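Local coordinates for hydrogenase expression protein (Thiobacillus denitrificans, PDB 3SB1) that is of unknown molecular function but probably assists the expression or maturation of hydrogenase, at residues L74-P78 and G79-W83. Residues are numbered along the deposited sequence; the frame is centred on the assembly and turned at random.
Sequences LPLTP and GDLEW
A capping box between Thr77 and Asp80 starts helix 78-88, which follows the loop after strand 67-69. Two reciprocal bonds define it. Asp80 N donates to Thr77 OG1 at 3.0 Å, while Thr77 N donates to Asp80 OD2 at 2.9 Å. The second bond is almost straight, with an N-H...OD2 angle of 172°, and reaches that oxygen on its anti side, 31° out of the carboxylate plane. Thr77 OG1 sits between its own backbone N and carbonyl carbon (chi1 67°), which places it within bonding range of the Asp80 N-H. Backbone bonds then take over: Leu81 N to Thr77 O at 3.1 Å and Glu82 N to Pro78 O at 2.9 Å. Beside the box, the side chains of Leu76 and Leu81 cross at about a right angle, and Leu76 CB lies 3.9 Å from Asp80 CB. Both polar side chains also bond to residues near the start of the modelled chain, Thr77 OG1 to Ala41 O and Asp80 OD2 to Ser43 OG. Asp80 OD1 has a weak bond with Gly44 N and another to a glycerol. With an alanine here instead of Asp80, Thr77 N and Ser43 OG are likely to lose their shared partner, undoing one half of the capping box. The buried carboxylate thus meets polar partners around the helix N-terminus, a setting likely to stabilise its negative charge.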
# COMPACT_ATOMS: atom_id res chain seq x y z
N LEU A 74 -20.81 12.53 7.52
CA LEU A 74 -22.05 11.88 8.00
C LEU A 74 -22.35 12.25 9.43
O LEU A 74 -21.44 12.51 10.21
CB LEU A 74 -21.95 10.34 7.88
CG LEU A 74 -21.71 9.84 6.47
CD1 LEU A 74 -21.48 8.33 6.42
CD2 LEU A 74 -22.84 10.25 5.48
N PRO A 75 -23.63 12.20 9.80
CA PRO A 75 -24.04 12.57 11.17
C PRO A 75 -23.88 11.38 12.15
O PRO A 75 -24.81 11.03 12.87
CB PRO A 75 -25.50 12.96 10.98
CG PRO A 75 -25.96 12.08 9.91
CD PRO A 75 -24.79 11.93 8.94
N LEU A 76 -22.67 10.82 12.20
CA LEU A 76 -22.35 9.69 13.06
C LEU A 76 -21.72 10.19 14.34
O LEU A 76 -20.94 11.14 14.33
CB LEU A 76 -21.35 8.78 12.36
CG LEU A 76 -21.69 8.16 11.00
CD1 LEU A 76 -20.40 7.64 10.29
CD2 LEU A 76 -22.76 7.11 11.17
N THR A 77 -22.02 9.53 15.45
CA THR A 77 -21.38 9.85 16.73
C THR A 77 -20.04 9.11 16.78
O THR A 77 -19.80 8.15 16.02
CB THR A 77 -22.20 9.33 17.94
OG1 THR A 77 -22.19 7.90 17.94
CG2 THR A 77 -23.66 9.84 17.91
N PRO A 78 -19.16 9.54 17.67
CA PRO A 78 -17.91 8.84 17.82
C PRO A 78 -18.16 7.37 18.11
O PRO A 78 -17.46 6.52 17.58
CB PRO A 78 -17.25 9.54 19.00
CG PRO A 78 -17.77 10.93 18.90
CD PRO A 78 -19.18 10.79 18.46
N GLY A 79 -19.18 7.05 18.90
CA GLY A 79 -19.50 5.67 19.22
C GLY A 79 -19.89 4.89 17.95
O GLY A 79 -19.56 3.71 17.80
N ASP A 80 -20.63 5.55 17.06
CA ASP A 80 -21.04 4.94 15.79
C ASP A 80 -19.82 4.56 14.94
O ASP A 80 -19.78 3.49 14.31
CB ASP A 80 -21.89 5.90 14.95
CG ASP A 80 -23.27 6.14 15.52
OD1 ASP A 80 -23.87 5.21 16.09
OD2 ASP A 80 -23.78 7.25 15.28
N LEU A 81 -18.87 5.47 14.84
CA LEU A 81 -17.65 5.21 14.09
C LEU A 81 -16.83 4.13 14.73
O LEU A 81 -16.27 3.31 14.04
CB LEU A 81 -16.81 6.49 13.91
CG LEU A 81 -17.42 7.58 13.05
CD1 LEU A 81 -16.56 8.82 13.16
CD2 LEU A 81 -17.51 7.12 11.60
N GLU A 82 -16.74 4.10 16.06
CA GLU A 82 -15.98 3.03 16.74
C GLU A 82 -16.63 1.67 16.44
O GLU A 82 -15.94 0.67 16.28
CB GLU A 82 -15.95 3.25 18.25
CG GLU A 82 -15.19 4.48 18.70
CD GLU A 82 -15.38 4.82 20.18
OE1 GLU A 82 -15.91 3.99 20.97
OE2 GLU A 82 -15.03 5.96 20.54
N TRP A 83 -17.96 1.63 16.47
CA TRP A 83 -18.71 0.42 16.18
C TRP A 83 -18.39 -0.07 14.75
O TRP A 83 -18.09 -1.23 14.53
CB TRP A 83 -20.22 0.61 16.34
CG TRP A 83 -20.96 -0.60 15.86
CD1 TRP A 83 -21.24 -1.72 16.61
CD2 TRP A 83 -21.52 -0.84 14.56
NE1 TRP A 83 -21.95 -2.63 15.85
CE2 TRP A 83 -22.08 -2.14 14.58
CE3 TRP A 83 -21.56 -0.11 13.36
CZ2 TRP A 83 -22.71 -2.71 13.47
CZ3 TRP A 83 -22.14 -0.71 12.25
CH2 TRP A 83 -22.73 -1.98 12.32